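Replication protein (Sphinx1.76-related DNA, PDB 6H24) probably serves in initiating plasmid DNA replication, this chain being its first winged-helix (WH1) domain, which assembles here as a pair of subunits. Local coordinates at residues N42-V47 / T108-F113; V47-Y52 / Q65-A70; I4-A9 / V118-R123. One frame throughout, in Å; residues are numbered along the deposited sequence.

Contact 1: N42-V47 / T108-F113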
ATOM      1  N   ASN A  42      -8.703  -3.269   3.409  1.00 24.27           N
ATOM      2  CA  ASN A  42      -8.561  -2.833   4.790  1.00 27.40           C
ATOM      3  C   ASN A  42      -8.153  -3.923   5.769  1.00 27.50           C
ATOM      4  O   ASN A  42      -7.417  -3.629   6.714  1.00 30.48           O
ATOM      5  CB  ASN A  42      -9.882  -2.223   5.283  1.00 32.82           C
ATOM      6  CG  ASN A  42      -9.919  -0.728   5.128  1.00 43.24           C
ATOM      7  OD1 ASN A  42      -9.381   0.005   5.957  1.00 45.34           O
ATOM      8  ND2 ASN A  42     -10.533  -0.260   4.049  1.00 50.62           N
ATOM      9  N   ASP A  43      -8.594  -5.153   5.572  1.00 26.56           N
ATOM     10  CA  ASP A  43      -8.522  -6.146   6.641  1.00 28.47           C
ATOM     11  C   ASP A  43      -7.341  -7.076   6.435  1.00 26.56           C
ATOM     12  O   ASP A  43      -7.198  -7.642   5.343  1.00 26.26           O
ATOM     13  CB  ASP A  43      -9.811  -6.967   6.683  1.00 30.65           C
ATOM     14  CG  ASP A  43     -11.031  -6.127   7.006  1.00 34.54           C
ATOM     15  OD1 ASP A  43     -10.865  -5.025   7.567  1.00 36.47           O
ATOM     16  OD2 ASP A  43     -12.154  -6.569   6.686  1.00 35.07           O
ATOM     17  N   PRO A  44      -6.493  -7.292   7.442  1.00 26.66           N
ATOM     18  CA  PRO A  44      -5.382  -8.227   7.260  1.00 24.87           C
ATOM     19  C   PRO A  44      -5.852  -9.656   7.078  1.00 25.99           C
ATOM     20  O   PRO A  44      -6.831 -10.102   7.683  1.00 27.53           O
ATOM     21  CB  PRO A  44      -4.574  -8.093   8.559  1.00 28.51           C
ATOM     22  CG  PRO A  44      -4.939  -6.782   9.104  1.00 32.19           C
ATOM     23  CD  PRO A  44      -6.378  -6.568   8.723  1.00 30.27           C
ATOM     24  N   LEU A  45      -5.098 -10.374   6.261  1.00 20.92           N
ATOM     25  CA  LEU A  45      -5.310 -11.789   5.995  1.00 24.15           C
ATOM     26  C   LEU A  45      -4.176 -12.569   6.641  1.00 24.93           C
ATOM     27  O   LEU A  45      -3.006 -12.245   6.432  1.00 25.76           O
ATOM     28  CB  LEU A  45      -5.342 -12.045   4.493  1.00 24.79           C
ATOM     29  CG  LEU A  45      -6.450 -11.322   3.736  1.00 25.32           C
ATOM     30  CD1 LEU A  45      -6.250 -11.458   2.248  1.00 27.53           C
ATOM     31  CD2 LEU A  45      -7.784 -11.901   4.147  1.00 25.45           C
ATOM     32  N   THR A  46      -4.521 -13.578   7.430  1.00 25.36           N
ATOM     33  CA  THR A  46      -3.529 -14.394   8.113  1.00 24.66           C
ATOM     34  C   THR A  46      -3.133 -15.588   7.249  1.00 23.25           C
ATOM     35  O   THR A  46      -3.968 -16.172   6.551  1.00 24.23           O
ATOM     36  CB  THR A  46      -4.065 -14.872   9.466  1.00 27.92           C
ATOM     37  OG1 THR A  46      -4.338 -13.736  10.301  1.00 31.41           O
ATOM     38  CG2 THR A  46      -3.063 -15.786  10.167  1.00 27.86           C
ATOM     39  N   VAL A  47      -1.843 -15.922   7.284  1.00 22.84           N
ATOM     40  CA  VAL A  47      -1.309 -17.141   6.684  1.00 24.94           C
ATOM     41  C   VAL A  47      -0.494 -17.874   7.740  1.00 24.45           C
ATOM     42  O   VAL A  47       0.399 -17.287   8.362  1.00 24.65           O
ATOM     43  CB  VAL A  47      -0.438 -16.861   5.444  1.00 26.47           C
ATOM     44  CG1 VAL A  47       0.190 -18.159   4.929  1.00 27.73           C
ATOM     45  CG2 VAL A  47      -1.257 -16.193   4.353  1.00 28.97           C
ATOM     46  N   THR A 108       3.140 -17.303  11.964  1.00 25.36           N
ATOM     47  CA  THR A 108       2.097 -16.744  11.117  1.00 25.98           C
ATOM     48  C   THR A 108       2.569 -15.424  10.530  1.00 23.93           C
ATOM     49  O   THR A 108       3.392 -14.715  11.126  1.00 23.88           O
ATOM     50  CB  THR A 108       0.794 -16.518  11.896  1.00 30.05           C
ATOM     51  OG1 THR A 108       1.015 -15.565  12.941  1.00 32.54           O
ATOM     52  CG2 THR A 108       0.317 -17.811  12.517  1.00 31.79           C
ATOM     53  N   VAL A 109       2.049 -15.104   9.349  1.00 22.06           N
ATOM     54  CA  VAL A 109       2.260 -13.815   8.710  1.00 22.19           C
ATOM     55  C   VAL A 109       0.891 -13.212   8.389  1.00 21.81           C
ATOM     56  O   VAL A 109      -0.145 -13.874   8.472  1.00 22.92           O
ATOM     57  CB  VAL A 109       3.129 -13.923   7.439  1.00 22.99           C
ATOM     58  CG1 VAL A 109       4.516 -14.488   7.778  1.00 24.53           C
ATOM     59  CG2 VAL A 109       2.441 -14.774   6.396  1.00 25.06           C
ATOM     60  N   GLU A 110       0.900 -11.926   8.044  1.00 23.42           N
ATOM     61  CA  GLU A 110      -0.310 -11.174   7.749  1.00 26.16           C
ATOM     62  C   GLU A 110      -0.028 -10.267   6.561  1.00 26.28           C
ATOM     63  O   GLU A 110       1.040  -9.659   6.491  1.00 29.12           O
ATOM     64  CB  GLU A 110      -0.742 -10.298   8.926  1.00 29.81           C
ATOM     65  CG  GLU A 110      -1.502 -10.979  10.022  1.00 34.82           C
ATOM     66  CD  GLU A 110      -2.079  -9.968  10.990  1.00 38.05           C
ATOM     67  OE1 GLU A 110      -1.956  -8.750  10.721  1.00 38.87           O
ATOM     68  OE2 GLU A 110      -2.633 -10.382  12.022  1.00 40.50           O
ATOM     69  N   ILE A 111      -0.996 -10.124   5.661  1.00 22.47           N
ATOM     70  CA  ILE A 111      -0.852  -9.206   4.540  1.00 21.59           C
ATOM     71  C   ILE A 111      -2.174  -8.490   4.304  1.00 19.74           C
ATOM     72  O   ILE A 111      -3.244  -9.000   4.642  1.00 20.59           O
ATOM     73  CB  ILE A 111      -0.397  -9.902   3.234  1.00 23.43           C
ATOM     74  CG1 ILE A 111      -1.447 -10.888   2.710  1.00 25.39           C
ATOM     75  CG2 ILE A 111       0.933 -10.627   3.444  1.00 24.90           C
ATOM     76  CD1 ILE A 111      -1.107 -11.442   1.336  1.00 25.84           C
ATOM     77  N   ILE A 112      -2.093  -7.291   3.741  1.00 20.12           N
ATOM     78  CA  ILE A 112      -3.254  -6.607   3.186  1.00 19.61           C
ATOM     79  C   ILE A 112      -2.981  -6.321   1.717  1.00 19.00           C
ATOM     80  O   ILE A 112      -1.969  -5.699   1.384  1.00 19.45           O
ATOM     81  CB  ILE A 112      -3.584  -5.299   3.919  1.00 20.42           C
ATOM     82  CG1 ILE A 112      -3.692  -5.512   5.430  1.00 22.55           C
ATOM     83  CG2 ILE A 112      -4.904  -4.743   3.376  1.00 20.46           C
ATOM     84  CD1 ILE A 112      -4.051  -4.248   6.208  1.00 24.61           C
ATOM     85  N   PHE A 113      -3.883  -6.752   0.844  1.00 19.00           N
ATOM     86  CA  PHE A 113      -3.728  -6.453  -0.571  1.00 17.01           C
ATOM     87  C   PHE A 113      -4.034  -4.992  -0.858  1.00 18.56           C
ATOM     88  O   PHE A 113      -4.928  -4.392  -0.254  1.00 19.58           O
ATOM     89  CB  PHE A 113      -4.640  -7.351  -1.406  1.00 17.88           C
ATOM     90  CG  PHE A 113      -4.173  -8.766  -1.484  1.00 20.13           C
ATOM     91  CD1 PHE A 113      -3.062  -9.100  -2.241  1.00 21.03           C
ATOM     92  CD2 PHE A 113      -4.826  -9.767  -0.787  1.00 23.19           C
ATOM     93  CE1 PHE A 113      -2.619 -10.406  -2.314  1.00 23.52           C
ATOM     94  CE2 PHE A 113      -4.386 -11.078  -0.856  1.00 24.30           C
ATOM     95  CZ  PHE A 113      -3.290 -11.401  -1.626  1.00 24.37           C
TER
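In the antiparallel sheet of this winged-helix domain, strand 45-48 is an outermost strand within this chain and lies against 108-113, their short axes 4.7 Å apart at an angle of 150°.

Four backbone hydrogen bonds hold the pair, two at each of the hydrogen-bonded pairs Leu45-Ile111 and Val47-Val109. Leu45 N reaches Ile111 O at 2.8 Å in the carbonyl plane, and Val109 N approaches Val47 O likewise in plane. The bond from Val47 N is nearly straight at its hydrogen (170°), yet the donor stands above the plane of the Val109 carbonyl, 32° out of it. Between these rungs Thr46 and Glu110 form a non-hydrogen-bonded pair, where Glu110 CA comes within 3.2 Å of Leu45 O in a CA-H...O contact.

Polar side chains, Thr46 and Glu110, mark one face. Glu110, extended beyond CG, runs alongside Pro44, with OE1 3.5 Å from Pro44 CB; its OE2 makes a salt bridge to Arg85 of the second subunit, so this face takes part in the dimer.

Apolar contacts line the other face, bearing Leu45, Val47, Val109 and Ile111, which packs on helices 19-34 and 60-75. Val109 holds CG2 in the crowded position between its backbone N and carbonyl carbon, and this methyl meets Val47 CB at 3.7 Å. Apart from that face, Ile112 lies alongside Pro44, its CD1 3.9 Å from Pro44 CG. The Leu45 side chain crosses that of Phe113 at about a right angle, and Leu45 CD1 sits at the edge of the ring, 3.6 Å from Phe113 CE2.

Contact 2: V47-Y52 / Q65-A70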
ATOM      1  N   VAL A  47      -1.843 -15.922   7.284  1.00 22.84           N
ATOM      2  CA  VAL A  47      -1.309 -17.141   6.684  1.00 24.94           C
ATOM      3  C   VAL A  47      -0.494 -17.874   7.740  1.00 24.45           C
ATOM      4  O   VAL A  47       0.399 -17.287   8.362  1.00 24.65           O
ATOM      5  CB  VAL A  47      -0.438 -16.861   5.444  1.00 26.47           C
ATOM      6  CG1 VAL A  47       0.190 -18.159   4.929  1.00 27.73           C
ATOM      7  CG2 VAL A  47      -1.257 -16.193   4.353  1.00 28.97           C
ATOM      8  N   HIS A  48      -0.817 -19.144   7.956  1.00 25.62           N
ATOM      9  CA  HIS A  48      -0.105 -19.995   8.893  1.00 26.96           C
ATOM     10  C   HIS A  48       0.952 -20.816   8.173  1.00 25.56           C
ATOM     11  O   HIS A  48       0.692 -21.381   7.108  1.00 25.27           O
ATOM     12  CB  HIS A  48      -1.065 -20.947   9.615  1.00 31.01           C
ATOM     13  CG  HIS A  48      -1.958 -20.278  10.610  1.00 33.62           C
ATOM     14  ND1 HIS A  48      -3.019 -19.477  10.249  1.00 33.60           N
ATOM     15  CD2 HIS A  48      -1.956 -20.312  11.964  1.00 35.82           C
ATOM     16  CE1 HIS A  48      -3.622 -19.033  11.338  1.00 34.59           C
ATOM     17  NE2 HIS A  48      -2.994 -19.522  12.391  1.00 36.21           N
ATOM     18  N   ALA A  49       2.149 -20.891   8.760  1.00 26.21           N
ATOM     19  CA  ALA A  49       3.142 -21.820   8.233  1.00 26.80           C
ATOM     20  C   ALA A  49       2.594 -23.242   8.201  1.00 28.91           C
ATOM     21  O   ALA A  49       2.943 -24.022   7.308  1.00 30.05           O
ATOM     22  CB  ALA A  49       4.428 -21.765   9.061  1.00 28.36           C
ATOM     23  N   SER A  50       1.728 -23.592   9.158  1.00 29.21           N
ATOM     24  CA  SER A  50       1.128 -24.921   9.171  1.00 32.61           C
ATOM     25  C   SER A  50       0.306 -25.165   7.912  1.00 33.21           C
ATOM     26  O   SER A  50       0.300 -26.279   7.377  1.00 33.89           O
ATOM     27  CB  SER A  50       0.254 -25.087  10.414  1.00 34.93           C
ATOM     28  OG  SER A  50      -0.703 -24.042  10.509  1.00 35.79           O
ATOM     29  N   SER A  51      -0.383 -24.135   7.413  1.00 34.20           N
ATOM     30  CA  SER A  51      -1.141 -24.287   6.172  1.00 35.61           C
ATOM     31  C   SER A  51      -0.204 -24.453   4.981  1.00 32.88           C
ATOM     32  O   SER A  51      -0.468 -25.254   4.080  1.00 35.45           O
ATOM     33  CB  SER A  51      -2.066 -23.090   5.960  1.00 38.06           C
ATOM     34  OG  SER A  51      -2.933 -22.906   7.064  1.00 42.47           O
ATOM     35  N   TYR A  52       0.897 -23.693   4.961  1.00 28.47           N
ATOM     36  CA  TYR A  52       1.901 -23.855   3.912  1.00 26.92           C
ATOM     37  C   TYR A  52       2.402 -25.286   3.888  1.00 29.80           C
ATOM     38  O   TYR A  52       2.473 -25.916   2.821  1.00 30.29           O
ATOM     39  CB  TYR A  52       3.022 -22.826   4.152  1.00 27.37           C
ATOM     40  CG  TYR A  52       4.144 -22.746   3.130  1.00 30.54           C
ATOM     41  CD1 TYR A  52       3.917 -22.964   1.777  1.00 33.84           C
ATOM     42  CD2 TYR A  52       5.414 -22.337   3.515  1.00 33.33           C
ATOM     43  CE1 TYR A  52       4.952 -22.857   0.849  1.00 35.01           C
ATOM     44  CE2 TYR A  52       6.445 -22.219   2.599  1.00 34.05           C
ATOM     45  CZ  TYR A  52       6.209 -22.477   1.270  1.00 34.96           C
ATOM     46  OH  TYR A  52       7.251 -22.355   0.373  1.00 36.06           O
ATOM     47  N   GLN A  65      10.112 -19.190   7.887  1.00 32.40           N
ATOM     48  CA  GLN A  65      11.074 -18.209   7.393  1.00 31.72           C
ATOM     49  C   GLN A  65      10.845 -17.915   5.915  1.00 29.74           C
ATOM     50  O   GLN A  65      10.969 -16.766   5.474  1.00 28.81           O
ATOM     51  CB  GLN A  65      12.503 -18.697   7.623  1.00 34.42           C
ATOM     52  CG  GLN A  65      13.559 -17.629   7.365  1.00 35.47           C
ATOM     53  CD  GLN A  65      13.474 -16.478   8.362  1.00 34.85           C
ATOM     54  OE1 GLN A  65      13.439 -16.693   9.574  1.00 35.78           O
ATOM     55  NE2 GLN A  65      13.426 -15.256   7.852  1.00 33.37           N
ATOM     56  N   ALA A  66      10.517 -18.946   5.129  1.00 30.05           N
ATOM     57  CA  ALA A  66      10.232 -18.740   3.714  1.00 29.63           C
ATOM     58  C   ALA A  66       9.065 -17.782   3.523  1.00 27.41           C
ATOM     59  O   ALA A  66       9.126 -16.877   2.682  1.00 27.38           O
ATOM     60  CB  ALA A  66       9.924 -20.081   3.046  1.00 30.22           C
ATOM     61  N   LEU A  67       8.002 -17.953   4.307  1.00 27.46           N
ATOM     62  CA  LEU A  67       6.867 -17.041   4.233  1.00 26.55           C
ATOM     63  C   LEU A  67       7.251 -15.638   4.682  1.00 26.98           C
ATOM     64  O   LEU A  67       6.874 -14.645   4.046  1.00 25.18           O
ATOM     65  CB  LEU A  67       5.734 -17.568   5.104  1.00 27.50           C
ATOM     66  CG  LEU A  67       4.993 -18.816   4.650  1.00 29.42           C
ATOM     67  CD1 LEU A  67       3.989 -19.142   5.728  1.00 29.53           C
ATOM     68  CD2 LEU A  67       4.320 -18.599   3.307  1.00 30.06           C
ATOM     69  N   LYS A  68       8.005 -15.537   5.776  1.00 27.70           N
ATOM     70  CA  LYS A  68       8.450 -14.238   6.265  1.00 28.31           C
ATOM     71  C   LYS A  68       9.245 -13.502   5.197  1.00 27.22           C
ATOM     72  O   LYS A  68       9.022 -12.309   4.945  1.00 26.87           O
ATOM     73  CB  LYS A  68       9.282 -14.459   7.527  1.00 31.79           C
ATOM     74  CG  LYS A  68       9.627 -13.237   8.325  1.00 33.30           C
ATOM     75  CD  LYS A  68      10.091 -13.680   9.701  1.00 34.03           C
ATOM     76  CE  LYS A  68      10.857 -12.586  10.404  1.00 33.20           C
ATOM     77  NZ  LYS A  68      11.451 -13.042  11.694  1.00 33.06           N
ATOM     78  N   ASP A  69      10.176 -14.205   4.548  1.00 27.94           N
ATOM     79  CA  ASP A  69      10.975 -13.600   3.488  1.00 30.77           C
ATOM     80  C   ASP A  69      10.138 -13.288   2.252  1.00 27.95           C
ATOM     81  O   ASP A  69      10.388 -12.289   1.571  1.00 27.81           O
ATOM     82  CB  ASP A  69      12.147 -14.516   3.130  1.00 38.10           C
ATOM     83  CG  ASP A  69      13.210 -14.550   4.211  1.00 45.10           C
ATOM     84  OD1 ASP A  69      13.912 -15.575   4.325  1.00 48.21           O
ATOM     85  OD2 ASP A  69      13.320 -13.564   4.968  1.00 45.76           O
ATOM     86  N   ALA A  70       9.159 -14.141   1.927  1.00 25.76           N
ATOM     87  CA  ALA A  70       8.294 -13.877   0.777  1.00 26.75           C
ATOM     88  C   ALA A  70       7.464 -12.614   0.984  1.00 26.59           C
ATOM     89  O   ALA A  70       7.227 -11.856   0.034  1.00 26.24           O
ATOM     90  CB  ALA A  70       7.373 -15.069   0.529  1.00 27.27           C
TER
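Helix 60-75 of the winged-helix fold lays Leu67 against the junction where strand 45-48 turns into helix 49-56, with His48 as the N-cap residue of the latter. No hydrogen bond crosses between 47-52 and 65-70; the join is apolar.

Leu67 carries it. From CB, which points toward the other segment, chi1 of -70° sets CG anti to the carbonyl carbon and beside the backbone N. CG itself already touches the aromatic ring, 3.7 Å from Tyr52 CD2. There the chain forks. CD1 goes to the strand-helix corner, 3.8 Å from Ala49 CA and 4.0 Å from Val47 CG1, so one methyl touches both the end of the strand and the first turn of the helix. CD2 takes the other direction and lies over one face of the Tyr52 ring in a CH-pi contact, 4.2 Å from the ring centroid and displaced toward the rim.

Tyr52 meets it from the opposite direction, the two side chains sliding past each other. Its CG is anti to the backbone N (chi1 -176°), which sends the ring from helix 49-56 toward helix 60-75. Helix 19-34 adds Val20 and Leu27 against Tyr52, and Leu27 also touches Val47, so the contact is buried among three helices and a strand. An alanine in place of Leu67 would remove CG and both methyls and would probably loosen the hold of helix 60-75 on the Tyr52 face and the strand-helix corner together. One residue earlier on the helix, Ala66 CB meets the ring edge, 4.1 Å from Tyr52 CE2.

Contact 3: I4-A9 / V118-R123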
ATOM      1  N   ILE A   4      -9.447  -4.785 -18.536  1.00 33.72           N
ATOM      2  CA  ILE A   4      -8.569  -5.638 -19.331  1.00 35.62           C
ATOM      3  C   ILE A   4      -7.131  -5.141 -19.258  1.00 33.58           C
ATOM      4  O   ILE A   4      -6.192  -5.939 -19.149  1.00 32.63           O
ATOM      5  CB  ILE A   4      -9.067  -5.700 -20.789  1.00 38.88           C
ATOM      6  N   VAL A   5      -6.932  -3.822 -19.277  1.00 33.49           N
ATOM      7  CA  VAL A   5      -5.577  -3.280 -19.237  1.00 33.52           C
ATOM      8  C   VAL A   5      -4.918  -3.596 -17.899  1.00 30.92           C
ATOM      9  O   VAL A   5      -3.749  -4.002 -17.848  1.00 29.96           O
ATOM     10  CB  VAL A   5      -5.593  -1.767 -19.518  1.00 35.78           C
ATOM     11  CG1 VAL A   5      -4.203  -1.183 -19.365  1.00 35.32           C
ATOM     12  CG2 VAL A   5      -6.096  -1.498 -20.927  1.00 39.19           C
ATOM     13  N   LYS A   6      -5.636  -3.376 -16.793  1.00 29.53           N
ATOM     14  CA  LYS A   6      -5.049  -3.644 -15.480  1.00 27.23           C
ATOM     15  C   LYS A   6      -4.780  -5.136 -15.309  1.00 26.73           C
ATOM     16  O   LYS A   6      -3.722  -5.528 -14.808  1.00 25.73           O
ATOM     17  CB  LYS A   6      -5.937  -3.089 -14.364  1.00 27.76           C
ATOM     18  CG  LYS A   6      -5.306  -3.229 -12.971  1.00 27.01           C
ATOM     19  CD  LYS A   6      -6.140  -2.615 -11.835  1.00 28.47           C
ATOM     20  CE  LYS A   6      -7.529  -3.184 -11.681  1.00 29.98           C
ATOM     21  NZ  LYS A   6      -8.138  -2.623 -10.441  1.00 32.04           N
ATOM     22  N   ASP A   7      -5.741  -5.978 -15.706  1.00 27.84           N
ATOM     23  CA  ASP A   7      -5.563  -7.427 -15.650  1.00 28.34           C
ATOM     24  C   ASP A   7      -4.294  -7.827 -16.392  1.00 28.22           C
ATOM     25  O   ASP A   7      -3.446  -8.554 -15.859  1.00 27.67           O
ATOM     26  CB  ASP A   7      -6.810  -8.085 -16.261  1.00 30.53           C
ATOM     27  CG  ASP A   7      -6.837  -9.612 -16.142  1.00 32.88           C
ATOM     28  OD1 ASP A   7      -5.786 -10.269 -16.270  1.00 34.55           O
ATOM     29  OD2 ASP A   7      -7.952 -10.166 -15.962  1.00 35.71           O
ATOM     30  N   ASN A   8      -4.116  -7.298 -17.605  1.00 29.07           N
ATOM     31  CA  ASN A   8      -2.930  -7.604 -18.395  1.00 29.97           C
ATOM     32  C   ASN A   8      -1.661  -7.178 -17.673  1.00 28.44           C
ATOM     33  O   ASN A   8      -0.675  -7.922 -17.629  1.00 28.75           O
ATOM     34  CB  ASN A   8      -3.006  -6.901 -19.749  1.00 33.61           C
ATOM     35  CG  ASN A   8      -3.996  -7.545 -20.687  1.00 40.21           C
ATOM     36  OD1 ASN A   8      -4.441  -8.673 -20.467  1.00 44.02           O
ATOM     37  ND2 ASN A   8      -4.338  -6.836 -21.753  1.00 42.53           N
ATOM     38  N   ALA A   9      -1.653  -5.955 -17.136  1.00 27.33           N
ATOM     39  CA  ALA A   9      -0.459  -5.458 -16.459  1.00 26.46           C
ATOM     40  C   ALA A   9      -0.131  -6.309 -15.240  1.00 24.89           C
ATOM     41  O   ALA A   9       1.040  -6.626 -14.990  1.00 24.57           O
ATOM     42  CB  ALA A   9      -0.647  -3.995 -16.063  1.00 26.40           C
ATOM     43  N   VAL A 118      -7.201  -6.100  -5.268  1.00 20.94           N
ATOM     44  CA  VAL A 118      -8.349  -6.787  -4.674  1.00 21.98           C
ATOM     45  C   VAL A 118      -9.325  -7.325  -5.724  1.00 23.63           C
ATOM     46  O   VAL A 118      -9.744  -8.487  -5.608  1.00 23.75           O
ATOM     47  CB  VAL A 118      -9.029  -5.876  -3.648  1.00 22.08           C
ATOM     48  CG1 VAL A 118     -10.360  -6.454  -3.224  1.00 22.69           C
ATOM     49  CG2 VAL A 118      -8.142  -5.652  -2.424  1.00 20.78           C
ATOM     50  N   PRO A 119      -9.746  -6.555  -6.735  1.00 24.79           N
ATOM     51  CA  PRO A 119     -10.746  -7.081  -7.686  1.00 25.16           C
ATOM     52  C   PRO A 119     -10.209  -8.165  -8.598  1.00 26.07           C
ATOM     53  O   PRO A 119     -11.006  -8.850  -9.250  1.00 27.24           O
ATOM     54  CB  PRO A 119     -11.164  -5.851  -8.502  1.00 26.83           C
ATOM     55  CG  PRO A 119     -10.117  -4.822  -8.257  1.00 27.91           C
ATOM     56  CD  PRO A 119      -9.444  -5.128  -6.960  1.00 26.30           C
ATOM     57  N   LEU A 120      -8.894  -8.346  -8.658  1.00 23.88           N
ATOM     58  CA  LEU A 120      -8.272  -9.359  -9.500  1.00 25.35           C
ATOM     59  C   LEU A 120      -7.760 -10.553  -8.702  1.00 23.48           C
ATOM     60  O   LEU A 120      -6.999 -11.359  -9.240  1.00 22.61           O
ATOM     61  CB  LEU A 120      -7.128  -8.734 -10.299  1.00 25.39           C
ATOM     62  CG  LEU A 120      -7.580  -7.767 -11.394  1.00 27.24           C
ATOM     63  CD1 LEU A 120      -6.433  -6.891 -11.882  1.00 26.87           C
ATOM     64  CD2 LEU A 120      -8.198  -8.531 -12.554  1.00 30.52           C
ATOM     65  N   ILE A 121      -8.169 -10.702  -7.440  1.00 24.40           N
ATOM     66  CA  ILE A 121      -7.649 -11.794  -6.621  1.00 27.02           C
ATOM     67  C   ILE A 121      -8.037 -13.151  -7.211  1.00 23.99           C
ATOM     68  O   ILE A 121      -7.238 -14.091  -7.187  1.00 23.90           O
ATOM     69  CB  ILE A 121      -8.122 -11.647  -5.166  1.00 40.30           C
ATOM     70  CG1 ILE A 121      -7.289 -10.585  -4.444  1.00 52.87           C
ATOM     71  CG2 ILE A 121      -7.974 -12.963  -4.421  1.00 42.27           C
ATOM     72  CD1 ILE A 121      -5.881 -11.048  -4.095  1.00 61.67           C
ATOM     73  N   THR A 122      -9.254 -13.282  -7.747  1.00 25.24           N
ATOM     74  CA  THR A 122      -9.628 -14.569  -8.326  1.00 26.05           C
ATOM     75  C   THR A 122      -8.802 -14.872  -9.569  1.00 24.76           C
ATOM     76  O   THR A 122      -8.495 -16.042  -9.837  1.00 25.04           O
ATOM     77  CB  THR A 122     -11.122 -14.629  -8.638  1.00 30.85           C
ATOM     78  OG1 THR A 122     -11.850 -14.519  -7.413  1.00 30.85           O
ATOM     79  CG2 THR A 122     -11.462 -15.963  -9.291  1.00 35.87           C
ATOM     80  N   ARG A 123      -8.435 -13.842 -10.338  1.00 24.34           N
ATOM     81  CA  ARG A 123      -7.545 -14.054 -11.474  1.00 26.31           C
ATOM     82  C   ARG A 123      -6.169 -14.516 -11.007  1.00 23.61           C
ATOM     83  O   ARG A 123      -5.545 -15.377 -11.640  1.00 23.97           O
ATOM     84  CB  ARG A 123      -7.425 -12.773 -12.295  1.00 32.38           C
ATOM     85  CG  ARG A 123      -8.699 -12.390 -13.032  1.00 43.57           C
ATOM     86  CD  ARG A 123      -8.903 -13.248 -14.279  1.00 54.38           C
ATOM     87  NE  ARG A 123      -7.848 -13.034 -15.269  1.00 63.10           N
ATOM     88  CZ  ARG A 123      -6.873 -13.897 -15.550  1.00 71.51           C
ATOM     89  NH1 ARG A 123      -6.794 -15.067 -14.929  1.00 73.10           N
ATOM     90  NH2 ARG A 123      -5.971 -13.584 -16.469  1.00 76.95           N
TER
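Asp7 and Arg123 reach each other from two helices by very different routes. Asp7 needs just one straight step: CG is anti to the backbone N (chi1 -174°), which carries the carboxylate out toward 118-123. Arg123 is folded instead, bent at both chi2 and chi3, so its guanidinium meets the carboxylate with an edge while the two side chains cross at about a right angle. The main bond of this salt bridge runs from Arg123 NE to the syn lone pair of Asp7 OD2, 3.0 Å away and in the guanidinium plane. A weak second bond links Arg123 NH2 to Asp7 OD1 at 3.3 Å; the two flat groups are turned 36° against each other. Arg123 NH1 has a further acid partner in Glu126, and carboxylates at both of these places would be expected to favour the charged form of the arginine.

The contact joins the first and last helices of this winged-helix WH1 chain, fixing helix 2-14 to the start of helix 121-128, where Leu120 is the N-cap residue. Leu120 points its side chain at helix 2-14, and its two methyls divide the work. CD1 lies against Lys6, 3.9 Å from Lys6 CE, while CD2 sits beside the acid, 3.8 Å from Asp7 OD2.

Lys6 leaves its helix with CG anti to the backbone N and runs straight until chi3 (59°) bends it. Beyond that bend the ammonium group hydrogen-bonds to Ala116 O, and the same Lys6 NZ lies 3.7 Å from Pro119 CG.

From the N terminus, helix 2-14 is the first element to be used: contact 3 ties it to 118-123 and so closes the longest loop, which holds both other contacts. Within it, contact 1 pairs strand 45-48 with strand 108-113, and nested inside that again, contact 2 brings helix 60-75 back to the end of the same strand. No loops cross. Contacts 1 and 2 share Val47 and touch through Thr108 and His48 and through Val109 and Leu67. Contact 3 lies on the opposite side of the chain's centre from both, yet Phe113 packs on Ile121 and Val118, joining sheet to the last helix of this chain; contacts 2 and 3 stay about 11 Å apart at their nearest atoms.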